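Local coordinates for protein aldehyde dehydrogenase (Burkholderia vietnamiensis, PDB 5KF0) that probably oxidises aldehydes to carboxylic acids with a nicotinamide adenine dinucleotide cofactor, and binds NADPH, at residues 382-387 and 408-413; 372-377 and 390-395; 414-419 and 452-457. One frame throughout, in Å; residues are numbered along the deposited sequence.

Contact 1 of 3, residues 382-387 and 408-413; sequences DLYRKE and VNDSDF. With NDP (NADPH dihydro-nicotinamide-adenine-dinucleotide phosphate), chain E.
R385 and D410 join the two segments through a salt bridge in the aldehyde dehydrogenase fold, where the C-terminal end of short helix 382-385 lies against the loop that follows helix 401-409. The guanidinium grips the carboxylate end-on, one nitrogen to each oxygen: NH2 of R385 lies 3.0 Å from OD1 of D410, and NH1 of R385 lies 3.2 Å from OD2 of D410. The second bond is nearly straight, with 170° at the hydrogen. Both oxygens lie close to the guanidinium plane, yet both nitrogens approach from above the carboxylate, because the two flat groups are turned 48° against each other. The R385 chain is bent at chi3 (74°), which swings NE aside. Each partner is shared with R379: its NE makes a salt bridge to OD2 of D410, and its carbonyl oxygen accepts from NH1 of R385.

F413 adds an aromatic edge, CE2 lying 3.5 Å from the carbonyl oxygen of R385, while CB of D412 sits over the centre of one ring face. S411 closes an ST turn, its OG accepting from N of F413 and also hydrogen-bonded to OD1 of N261.

Waters fill the join between R385 and D412, and another links OD2 of D410 to OH of Y384, which is also hydrogen-bonded to OE2 of E396. Beyond the helix, E387 reaches the cofactor with an extended chain, and its two carboxylate oxygens accept separately from the nicotinamide ribose: OE1 of E387 is 2.6 Å from O2D of NADPH, and OE2 is 2.8 Å from O3D.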
loop_
_atom_site.group_PDB
_atom_site.type_symbol
_atom_site.label_atom_id
_atom_site.label_comp_id
_atom_site.label_asym_id
_atom_site.label_seq_id
_atom_site.Cartn_x
_atom_site.Cartn_y
_atom_site.Cartn_z
ATOM N N ASP A 382 27.843 -34.089 9.710
ATOM C CA ASP A 382 28.203 -32.678 9.595
ATOM C C ASP A 382 28.054 -32.183 8.164
ATOM O O ASP A 382 27.617 -31.051 7.936
ATOM C CB ASP A 382 29.639 -32.449 10.070
ATOM C CG ASP A 382 29.785 -32.548 11.572
ATOM O OD1 ASP A 382 28.761 -32.515 12.284
ATOM O OD2 ASP A 382 30.938 -32.658 12.042
ATOM N N LEU A 383 28.437 -33.009 7.186
ATOM C CA LEU A 383 28.319 -32.598 5.792
ATOM C C LEU A 383 26.875 -32.323 5.411
ATOM O O LEU A 383 26.617 -31.508 4.520
ATOM C CB LEU A 383 28.915 -33.670 4.874
ATOM C CG LEU A 383 29.064 -33.274 3.405
ATOM C CD1 LEU A 383 30.149 -32.211 3.262
ATOM C CD2 LEU A 383 29.397 -34.478 2.549
ATOM N N TYR A 384 25.925 -32.999 6.068
ATOM C CA TYR A 384 24.508 -32.780 5.797
ATOM C C TYR A 384 23.988 -31.545 6.523
ATOM O O TYR A 384 23.302 -30.709 5.925
ATOM C CB TYR A 384 23.690 -34.013 6.211
ATOM C CG TYR A 384 22.285 -33.975 5.653
ATOM C CD1 TYR A 384 21.983 -34.595 4.446
ATOM C CD2 TYR A 384 21.268 -33.290 6.313
ATOM C CE1 TYR A 384 20.712 -34.532 3.911
ATOM C CE2 TYR A 384 19.990 -33.229 5.786
ATOM C CZ TYR A 384 19.720 -33.854 4.584
ATOM O OH TYR A 384 18.460 -33.778 4.038
ATOM N N ARG A 385 24.318 -31.415 7.808
ATOM C CA ARG A 385 23.612 -30.518 8.719
ATOM C C ARG A 385 24.278 -29.164 8.909
ATOM O O ARG A 385 23.589 -28.192 9.239
ATOM C CB ARG A 385 23.475 -31.170 10.097
ATOM C CG ARG A 385 22.784 -32.516 10.070
ATOM C CD ARG A 385 22.162 -32.868 11.424
ATOM N NE ARG A 385 20.944 -32.089 11.680
ATOM C CZ ARG A 385 19.750 -32.386 11.172
ATOM N NH1 ARG A 385 19.617 -33.437 10.362
ATOM N NH2 ARG A 385 18.700 -31.625 11.459
ATOM N N LYS A 386 25.596 -29.083 8.770
ATOM C CA LYS A 386 26.262 -27.802 8.937
ATOM C C LYS A 386 26.406 -27.118 7.581
ATOM O O LYS A 386 26.112 -27.695 6.534
ATOM C CB LYS A 386 27.623 -27.989 9.610
ATOM C CG LYS A 386 27.550 -28.676 10.975
ATOM C CD LYS A 386 28.933 -28.703 11.622
ATOM C CE LYS A 386 28.901 -29.355 12.989
ATOM N NZ LYS A 386 28.020 -28.622 13.934
ATOM N N GLU A 387 26.869 -25.868 7.599
ATOM C CA GLU A 387 26.992 -25.100 6.361
ATOM C C GLU A 387 28.292 -25.480 5.655
ATOM O O GLU A 387 29.387 -25.129 6.116
ATOM C CB GLU A 387 26.931 -23.602 6.647
ATOM C CG GLU A 387 26.923 -22.771 5.367
ATOM C CD GLU A 387 26.717 -21.290 5.636
ATOM O OE1 GLU A 387 26.209 -20.591 4.737
ATOM O OE2 GLU A 387 27.087 -20.824 6.738
ATOM N N VAL A 408 13.782 -31.119 3.770
ATOM C CA VAL A 408 14.310 -29.762 3.637
ATOM C C VAL A 408 14.293 -29.061 4.995
ATOM O O VAL A 408 15.263 -28.406 5.396
ATOM C CB VAL A 408 13.509 -28.965 2.589
ATOM C CG1 VAL A 408 13.931 -27.479 2.614
ATOM C CG2 VAL A 408 13.695 -29.562 1.187
ATOM N N ASN A 409 13.175 -29.183 5.717
ATOM C CA ASN A 409 13.018 -28.549 7.024
ATOM C C ASN A 409 13.851 -29.208 8.116
ATOM O O ASN A 409 13.947 -28.648 9.212
ATOM C CB ASN A 409 11.549 -28.580 7.459
ATOM C CG ASN A 409 10.701 -27.517 6.782
ATOM O OD1 ASN A 409 11.200 -26.479 6.360
ATOM N ND2 ASN A 409 9.386 -27.776 6.699
ATOM N N ASP A 410 14.424 -30.389 7.861
ATOM C CA ASP A 410 15.206 -31.122 8.854
ATOM C C ASP A 410 16.592 -30.485 8.959
ATOM O O ASP A 410 17.600 -31.014 8.485
ATOM C CB ASP A 410 15.286 -32.594 8.470
ATOM C CG ASP A 410 16.232 -33.377 9.361
ATOM O OD1 ASP A 410 16.265 -33.074 10.583
ATOM O OD2 ASP A 410 16.957 -34.266 8.838
ATOM N N SER A 411 16.618 -29.313 9.598
ATOM C CA SER A 411 17.788 -28.449 9.591
ATOM C C SER A 411 17.633 -27.400 10.680
ATOM O O SER A 411 16.510 -27.023 11.030
ATOM C CB SER A 411 17.950 -27.747 8.236
ATOM O OG SER A 411 19.040 -26.834 8.272
ATOM N N ASP A 412 18.779 -26.922 11.188
ATOM C CA ASP A 412 18.807 -25.722 12.021
ATOM C C ASP A 412 18.458 -24.471 11.233
ATOM O O ASP A 412 18.119 -23.445 11.835
ATOM C CB ASP A 412 20.202 -25.503 12.625
ATOM C CG ASP A 412 20.638 -26.612 13.547
ATOM O OD1 ASP A 412 19.777 -27.319 14.102
ATOM O OD2 ASP A 412 21.867 -26.735 13.742
ATOM N N PHE A 413 18.532 -24.532 9.911
ATOM C CA PHE A 413 18.564 -23.347 9.072
ATOM C C PHE A 413 17.270 -23.206 8.285
ATOM O O PHE A 413 16.396 -24.076 8.314
ATOM C CB PHE A 413 19.787 -23.410 8.148
ATOM C CG PHE A 413 21.076 -23.519 8.899
ATOM C CD1 PHE A 413 21.515 -22.458 9.682
ATOM C CD2 PHE A 413 21.843 -24.687 8.857
ATOM C CE1 PHE A 413 22.711 -22.543 10.401
ATOM C CE2 PHE A 413 23.041 -24.777 9.567
ATOM C CZ PHE A 413 23.469 -23.693 10.349
HETATM P PA NDP E . 32.219 -14.408 9.319
HETATM O O1A NDP E . 31.102 -14.576 10.292
HETATM O O2A NDP E . 33.444 -15.251 9.677
HETATM O O5B NDP E . 32.668 -12.890 9.172
HETATM C C5B NDP E . 31.680 -11.950 8.681
HETATM C C4B NDP E . 32.054 -10.568 9.148
HETATM O O4B NDP E . 31.892 -10.483 10.582
HETATM C C3B NDP E . 33.506 -10.160 8.866
HETATM O O3B NDP E . 33.583 -8.763 8.596
HETATM C C2B NDP E . 34.179 -10.467 10.204
HETATM O O2B NDP E . 35.384 -9.716 10.459
HETATM C C1B NDP E . 33.088 -9.983 11.141
HETATM N N9A NDP E . 33.206 -10.471 12.509
HETATM C C8A NDP E . 33.415 -11.751 12.947
HETATM N N7A NDP E . 33.411 -11.874 14.254
HETATM C C5A NDP E . 33.188 -10.582 14.705
HETATM C C6A NDP E . 33.060 -10.033 15.996
HETATM N N6A NDP E . 33.179 -10.743 17.125
HETATM N N1A NDP E . 32.818 -8.706 16.092
HETATM C C2A NDP E . 32.721 -7.985 14.973
HETATM N N3A NDP E . 32.829 -8.388 13.704
HETATM C C4A NDP E . 33.063 -9.706 13.640
HETATM O O3 NDP E . 31.702 -14.798 7.868
HETATM P PN NDP E . 32.427 -14.931 6.458
HETATM O O1N NDP E . 33.093 -13.649 6.115
HETATM O O2N NDP E . 33.316 -16.146 6.530
HETATM O O5D NDP E . 31.248 -15.175 5.427
HETATM C C5D NDP E . 30.576 -16.430 5.229
HETATM C C4D NDP E . 29.309 -16.440 6.046
HETATM O O4D NDP E . 28.458 -15.330 5.655
HETATM C C3D NDP E . 28.486 -17.714 5.839
HETATM O O3D NDP E . 27.946 -18.225 7.052
HETATM C C2D NDP E . 27.401 -17.243 4.872
HETATM O O2D NDP E . 26.205 -18.013 4.838
HETATM C C1D NDP E . 27.163 -15.825 5.374
HETATM N N1N NDP E . 26.522 -15.062 4.308
HETATM C C2N NDP E . 25.255 -14.548 4.455
HETATM C C3N NDP E . 24.579 -13.982 3.437
HETATM C C7N NDP E . 23.244 -13.351 3.621
HETATM O O7N NDP E . 22.964 -12.370 2.916
HETATM N N7N NDP E . 22.380 -13.896 4.475
HETATM C C4N NDP E . 25.148 -14.004 2.064
HETATM C C5N NDP E . 26.615 -14.268 2.095
HETATM C C6N NDP E . 27.192 -14.823 3.144
HETATM P P2B NDP E . 36.846 -10.254 9.943
HETATM O O1X NDP E . 36.618 -11.429 9.068
HETATM O O2X NDP E . 37.445 -9.036 9.304
HETATM O O3X NDP E . 37.632 -10.605 11.188
HETATM O O HOH W 1 16.702 -34.722 6.141
HETATM O O HOH W 2 21.187 -28.500 10.537
HETATM O O HOH W 3 21.801 -29.759 13.122
HETATM O O HOH W 4 24.195 -27.122 12.103
HETATM O O HOH W 5 18.437 -29.668 13.476
#

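Contact 2 of 3, residues 372-377 and 390-395; sequences TLLEDV and GPVAIL
L374 and V392 meet methyl to methyl on one face of a parallel strand pair, CD1 of L374 lying 3.6 Å from CG1 of V392. In L374, chi1 (-69°) puts CG beside the backbone N, and chi2 (83°) then carries CD1 to V392, whose CG1 is anti to its own backbone N (chi1 177°). The side chains cross obliquely. CG2 of V392, the other branch, comes within 4.1 Å of CB of T372. Further along the same face, V377 turns back from beyond the strand and crosses I394 at about a right angle, its CG2 3.8 Å from CG2 of I394 in one of the two conformers of that isoleucine.

L373, A393 and L395 occupy the other face. From L373 the CD1 branch reaches across, 4.1 Å from CB of A393 and 4.3 Å from CB of L395, while the helix 306-319 packs against L373 and L395.

The backbones zip together through four bonds, T372 N to P391 O, A393 N to T372 O, L374 N to A393 O and L395 N to L374 O, the last of them 2.8 Å long. Beyond it, two waters take up O of L395, one linking it to N of D376 and the other to N of V377. L383 of helix 382-385 packs on L374, V392 and I394; strand 368-375, this helix and strand 392-398 make up a beta-alpha-beta unit of the aldehyde dehydrogenase fold.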
loop_
_atom_site.group_PDB
_atom_site.type_symbol
_atom_site.label_atom_id
_atom_site.label_comp_id
_atom_site.label_asym_id
_atom_site.label_seq_id
_atom_site.Cartn_x
_atom_site.Cartn_y
_atom_site.Cartn_z
ATOM N N THR A 372 32.288 -31.425 -6.284
ATOM C CA THR A 372 32.163 -32.757 -5.706
ATOM C C THR A 372 30.705 -33.061 -5.394
ATOM O O THR A 372 29.975 -32.197 -4.899
ATOM C CB THR A 372 33.036 -32.848 -4.439
ATOM O OG1 THR A 372 34.414 -32.647 -4.798
ATOM C CG2 THR A 372 32.908 -34.199 -3.755
ATOM N N LEU A 373 30.284 -34.293 -5.698
ATOM C CA LEU A 373 28.923 -34.767 -5.472
ATOM C C LEU A 373 28.987 -36.088 -4.718
ATOM O O LEU A 373 29.778 -36.968 -5.077
ATOM C CB LEU A 373 28.183 -34.950 -6.811
ATOM C CG LEU A 373 26.690 -35.291 -6.778
ATOM C CD1 LEU A 373 25.876 -34.131 -6.203
ATOM C CD2 LEU A 373 26.214 -35.615 -8.177
ATOM N N LEU A 374 28.173 -36.226 -3.670
ATOM C CA LEU A 374 28.104 -37.464 -2.900
ATOM C C LEU A 374 26.669 -37.955 -2.811
ATOM O O LEU A 374 25.727 -37.163 -2.874
ATOM C CB LEU A 374 28.627 -37.293 -1.461
ATOM C CG LEU A 374 30.119 -37.057 -1.225
ATOM C CD1 LEU A 374 30.462 -35.580 -1.396
ATOM C CD2 LEU A 374 30.494 -37.548 0.163
ATOM N N GLU A 375 26.522 -39.273 -2.654
ATOM C CA GLU A 375 25.230 -39.814 -2.256
ATOM C C GLU A 375 25.403 -40.662 -0.996
ATOM O O GLU A 375 26.505 -40.840 -0.471
ATOM C CB GLU A 375 24.572 -40.592 -3.405
ATOM C CG GLU A 375 25.375 -41.761 -3.957
ATOM C CD GLU A 375 24.700 -42.415 -5.163
ATOM O OE1 GLU A 375 23.588 -41.992 -5.547
ATOM O OE2 GLU A 375 25.283 -43.362 -5.725
ATOM N N ASP A 376 24.262 -41.119 -0.469
ATOM C CA ASP A 376 24.212 -41.938 0.747
ATOM C C ASP A 376 24.826 -41.221 1.949
ATOM O O ASP A 376 25.455 -41.840 2.813
ATOM C CB ASP A 376 24.880 -43.306 0.530
ATOM C CG ASP A 376 24.202 -44.123 -0.562
ATOM O OD1 ASP A 376 22.966 -44.027 -0.712
ATOM O OD2 ASP A 376 24.900 -44.867 -1.273
ATOM N N VAL A 377 24.633 -39.907 2.026
ATOM C CA VAL A 377 25.099 -39.128 3.171
ATOM C C VAL A 377 24.020 -39.184 4.243
ATOM O O VAL A 377 22.885 -38.767 4.001
ATOM C CB VAL A 377 25.413 -37.677 2.775
ATOM C CG1 VAL A 377 25.858 -36.886 3.999
ATOM C CG2 VAL A 377 26.487 -37.642 1.696
ATOM N N GLY A 390 31.334 -24.669 0.456
ATOM C CA GLY A 390 32.367 -25.116 -0.443
ATOM C C GLY A 390 31.731 -25.926 -1.546
ATOM O O GLY A 390 30.511 -26.091 -1.585
ATOM N N PRO A 391 32.541 -26.446 -2.464
ATOM C CA PRO A 391 32.000 -27.019 -3.707
ATOM C C PRO A 391 31.601 -28.485 -3.556
ATOM O O PRO A 391 32.051 -29.355 -4.301
ATOM C CB PRO A 391 33.166 -26.823 -4.686
ATOM C CG PRO A 391 34.383 -26.935 -3.826
ATOM C CD PRO A 391 34.007 -26.284 -2.511
ATOM N N VAL A 392 30.720 -28.750 -2.591
ATOM C CA VAL A 392 30.218 -30.088 -2.312
ATOM C C VAL A 392 28.701 -30.029 -2.254
ATOM O O VAL A 392 28.133 -29.113 -1.648
ATOM C CB VAL A 392 30.769 -30.636 -0.980
ATOM C CG1 VAL A 392 30.170 -32.015 -0.676
ATOM C CG2 VAL A 392 32.285 -30.684 -1.012
ATOM N N ALA A 393 28.046 -31.012 -2.862
ATOM C CA ALA A 393 26.609 -31.169 -2.742
ATOM C C ALA A 393 26.294 -32.635 -2.504
ATOM O O ALA A 393 27.057 -33.529 -2.885
ATOM C CB ALA A 393 25.870 -30.659 -3.991
ATOM N N ILE A 394 25.143 -32.858 -1.875
ATOM C CA ILE A 394 24.697 -34.202 -1.539
ATOM C C ILE A 394 23.402 -34.479 -2.287
ATOM O O ILE A 394 22.516 -33.621 -2.397
ATOM C CB ILE A 394 24.534 -34.411 -0.015
ATOM C CG1 ILE A 394 23.322 -33.662 0.543
ATOM C CG2 ILE A 394 25.809 -34.006 0.716
ATOM C CD1 ILE A 394 22.092 -34.533 0.713
ATOM N N LEU A 395 23.312 -35.692 -2.825
ATOM C CA LEU A 395 22.183 -36.127 -3.635
ATOM C C LEU A 395 21.417 -37.187 -2.856
ATOM O O LEU A 395 22.018 -38.140 -2.347
ATOM C CB LEU A 395 22.671 -36.688 -4.976
ATOM C CG LEU A 395 21.616 -37.284 -5.905
ATOM C CD1 LEU A 395 20.695 -36.196 -6.393
ATOM C CD2 LEU A 395 22.283 -37.998 -7.078
HETATM O O HOH W 6 21.562 -40.825 -1.633
HETATM O O HOH W 7 22.922 -38.372 0.294
#

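Contact 3 of 3, residues 414-419 and 452-457; sequences GLQAGV and MPYGGV. With NDP (NADPH dihydro-nicotinamide-adenine-dinucleotide phosphate), chain E.
One backbone hydrogen bond spans G414 and V457, with N of V457 donating to O of G414 at 3.0 Å. The donor stands well above the carbonyl plane, 40° out of it. A second polar link runs through a water 2.8 Å from OE1 of Q416, which also accepts from N of G455.

Apolar contact centres on L415 and Y454, whose side chains cross at about a right angle. CG of Y454 is anti to its backbone N (chi1 176°), which directs the ring away from the loop backbone. The CD2 branch of L415 lies 3.7 Å from CZ of Y454 and also 3.5 Å from O of G455. OH of Y454 is buried here and has no polar partner in the model. At the CD1 edge of the ring, OE1 of Q416 sits 3.3 Å from CD1 of Y454, with the amide and ring planes 74° apart. CE of M452 meets OE1 of Q416 tip to tip, while NE2 of Q416 is held by the carbonyls of P445 and F447.

L415 and Y454 line the NADPH pocket at its carboxamide end. O7N of NADPH lies near the ring plane of Y454, 3.4 Å from CE2, and CD1 of L415 lies 3.9 Å from N7N of NADPH.

The loop also packs against a second subunit, M452 on its L134 and V457 on its E476. Strand 416-420, which leads away from the contact, lies between strands 263-266 and 438-441, and A417 rests against V408 of helix 401-409.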
loop_
_atom_site.group_PDB
_atom_site.type_symbol
_atom_site.label_atom_id
_atom_site.label_comp_id
_atom_site.label_asym_id
_atom_site.label_seq_id
_atom_site.Cartn_x
_atom_site.Cartn_y
_atom_site.Cartn_z
ATOM N N GLY A 414 17.143 -22.061 7.616
ATOM C CA GLY A 414 15.948 -21.762 6.849
ATOM C C GLY A 414 16.088 -20.486 6.041
ATOM O O GLY A 414 15.331 -19.528 6.249
ATOM N N LEU A 415 17.028 -20.462 5.099
ATOM C CA LEU A 415 17.235 -19.239 4.323
ATOM C C LEU A 415 16.397 -19.297 3.052
ATOM O O LEU A 415 15.373 -18.610 2.969
ATOM C CB LEU A 415 18.732 -19.025 4.044
ATOM C CG LEU A 415 19.162 -17.547 4.053
ATOM C CD1 LEU A 415 20.679 -17.406 3.977
ATOM C CD2 LEU A 415 18.497 -16.766 2.923
ATOM N N GLN A 416 16.800 -20.098 2.058
ATOM C CA GLN A 416 15.938 -20.334 0.901
ATOM C C GLN A 416 15.946 -21.817 0.549
ATOM O O GLN A 416 16.871 -22.559 0.898
ATOM C CB GLN A 416 16.351 -19.478 -0.321
ATOM C CG GLN A 416 16.160 -17.975 -0.005
ATOM C CD GLN A 416 16.159 -17.020 -1.195
ATOM O OE1 GLN A 416 15.680 -15.892 -1.059
ATOM N NE2 GLN A 416 16.721 -17.431 -2.335
ATOM N N ALA A 417 14.890 -22.236 -0.147
ATOM C CA ALA A 417 14.777 -23.570 -0.730
ATOM C C ALA A 417 14.249 -23.416 -2.148
ATOM O O ALA A 417 13.572 -22.436 -2.460
ATOM C CB ALA A 417 13.828 -24.482 0.079
ATOM N N GLY A 418 14.556 -24.388 -3.006
ATOM C CA GLY A 418 14.067 -24.392 -4.374
ATOM C C GLY A 418 13.284 -25.659 -4.672
ATOM O O GLY A 418 13.581 -26.733 -4.140
ATOM N N VAL A 419 12.272 -25.528 -5.534
ATOM C CA VAL A 419 11.443 -26.664 -5.942
ATOM C C VAL A 419 11.238 -26.595 -7.448
ATOM O O VAL A 419 10.568 -25.682 -7.943
ATOM C CB VAL A 419 10.074 -26.701 -5.242
ATOM C CG1 VAL A 419 9.354 -28.004 -5.616
ATOM C CG2 VAL A 419 10.214 -26.570 -3.724
ATOM N N MET A 452 14.178 -7.841 -4.123
ATOM C CA MET A 452 13.239 -8.726 -3.451
ATOM C C MET A 452 13.530 -8.790 -1.951
ATOM O O MET A 452 14.680 -8.634 -1.524
ATOM C CB MET A 452 13.310 -10.125 -4.064
ATOM C CG MET A 452 14.429 -11.030 -3.535
ATOM S SD MET A 452 14.586 -12.500 -4.584
ATOM C CE MET A 452 15.260 -13.705 -3.440
ATOM N N PRO A 453 12.507 -9.012 -1.122
ATOM C CA PRO A 453 12.779 -9.288 0.295
ATOM C C PRO A 453 13.660 -10.527 0.411
ATOM O O PRO A 453 13.444 -11.527 -0.278
ATOM C CB PRO A 453 11.381 -9.513 0.894
ATOM C CG PRO A 453 10.525 -9.922 -0.284
ATOM C CD PRO A 453 11.085 -9.194 -1.475
ATOM N N TYR A 454 14.695 -10.443 1.247
ATOM C CA TYR A 454 15.671 -11.525 1.298
ATOM C C TYR A 454 16.193 -11.706 2.712
ATOM O O TYR A 454 16.670 -10.747 3.328
ATOM C CB TYR A 454 16.838 -11.242 0.344
ATOM C CG TYR A 454 17.911 -12.290 0.436
ATOM C CD1 TYR A 454 17.747 -13.516 -0.191
ATOM C CD2 TYR A 454 19.070 -12.072 1.174
ATOM C CE1 TYR A 454 18.718 -14.493 -0.115
ATOM C CE2 TYR A 454 20.058 -13.057 1.255
ATOM C CZ TYR A 454 19.865 -14.259 0.607
ATOM O OH TYR A 454 20.837 -15.242 0.661
ATOM N N GLY A 455 16.132 -12.934 3.214
ATOM C CA GLY A 455 16.651 -13.194 4.541
ATOM C C GLY A 455 16.226 -14.566 5.016
ATOM O O GLY A 455 15.564 -15.318 4.300
ATOM N N GLY A 456 16.642 -14.883 6.243
ATOM C CA GLY A 456 16.387 -16.208 6.773
ATOM C C GLY A 456 15.546 -16.232 8.029
ATOM O O GLY A 456 15.431 -15.225 8.734
ATOM N N VAL A 457 14.947 -17.387 8.308
ATOM C CA VAL A 457 14.329 -17.656 9.601
ATOM C C VAL A 457 15.114 -18.784 10.267
ATOM O O VAL A 457 16.167 -19.202 9.762
ATOM C CB VAL A 457 12.830 -17.989 9.452
ATOM C CG1 VAL A 457 12.064 -16.763 8.897
ATOM C CG2 VAL A 457 12.626 -19.217 8.544
HETATM P PA NDP E . 32.219 -14.408 9.319
HETATM O O1A NDP E . 31.102 -14.576 10.292
HETATM O O2A NDP E . 33.444 -15.251 9.677
HETATM O O5B NDP E . 32.668 -12.890 9.172
HETATM C C5B NDP E . 31.680 -11.950 8.681
HETATM C C4B NDP E . 32.054 -10.568 9.148
HETATM O O4B NDP E . 31.892 -10.483 10.582
HETATM C C3B NDP E . 33.506 -10.160 8.866
HETATM O O3B NDP E . 33.583 -8.763 8.596
HETATM C C2B NDP E . 34.179 -10.467 10.204
HETATM O O2B NDP E . 35.384 -9.716 10.459
HETATM C C1B NDP E . 33.088 -9.983 11.141
HETATM N N9A NDP E . 33.206 -10.471 12.509
HETATM C C8A NDP E . 33.415 -11.751 12.947
HETATM N N7A NDP E . 33.411 -11.874 14.254
HETATM C C5A NDP E . 33.188 -10.582 14.705
HETATM C C6A NDP E . 33.060 -10.033 15.996
HETATM N N6A NDP E . 33.179 -10.743 17.125
HETATM N N1A NDP E . 32.818 -8.706 16.092
HETATM C C2A NDP E . 32.721 -7.985 14.973
HETATM N N3A NDP E . 32.829 -8.388 13.704
HETATM C C4A NDP E . 33.063 -9.706 13.640
HETATM O O3 NDP E . 31.702 -14.798 7.868
HETATM P PN NDP E . 32.427 -14.931 6.458
HETATM O O1N NDP E . 33.093 -13.649 6.115
HETATM O O2N NDP E . 33.316 -16.146 6.530
HETATM O O5D NDP E . 31.248 -15.175 5.427
HETATM C C5D NDP E . 30.576 -16.430 5.229
HETATM C C4D NDP E . 29.309 -16.440 6.046
HETATM O O4D NDP E . 28.458 -15.330 5.655
HETATM C C3D NDP E . 28.486 -17.714 5.839
HETATM O O3D NDP E . 27.946 -18.225 7.052
HETATM C C2D NDP E . 27.401 -17.243 4.872
HETATM O O2D NDP E . 26.205 -18.013 4.838
HETATM C C1D NDP E . 27.163 -15.825 5.374
HETATM N N1N NDP E . 26.522 -15.062 4.308
HETATM C C2N NDP E . 25.255 -14.548 4.455
HETATM C C3N NDP E . 24.579 -13.982 3.437
HETATM C C7N NDP E . 23.244 -13.351 3.621
HETATM O O7N NDP E . 22.964 -12.370 2.916
HETATM N N7N NDP E . 22.380 -13.896 4.475
HETATM C C4N NDP E . 25.148 -14.004 2.064
HETATM C C5N NDP E . 26.615 -14.268 2.095
HETATM C C6N NDP E . 27.192 -14.823 3.144
HETATM P P2B NDP E . 36.846 -10.254 9.943
HETATM O O1X NDP E . 36.618 -11.429 9.068
HETATM O O2X NDP E . 37.445 -9.036 9.304
HETATM O O3X NDP E . 37.632 -10.605 11.188
HETATM O O HOH W 8 14.968 -15.095 1.507
#

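Contacts 1 and 3 share the NADPH: E387 of contact 1 holds the nicotinamide ribose, whereas L415 and Y454 of contact 3 touch the carboxamide. Their centres are 14 Å apart, and they run on from each other in the chain, V408 CG1 packing 3.9 Å from A417 CB. Contact 2 stands farther from the cofactor, the P391 side chain being about 13 Å from it. Contact 2 interlocks with contact 1, since helix 382-385 lies in sequence between its two strands; CD1 of L383 reaches CG1 of V392 at 3.9 Å. Contacts 2 and 3 do not touch, their nearest atoms being about 11 Å apart, but both reach the same mixed sheet.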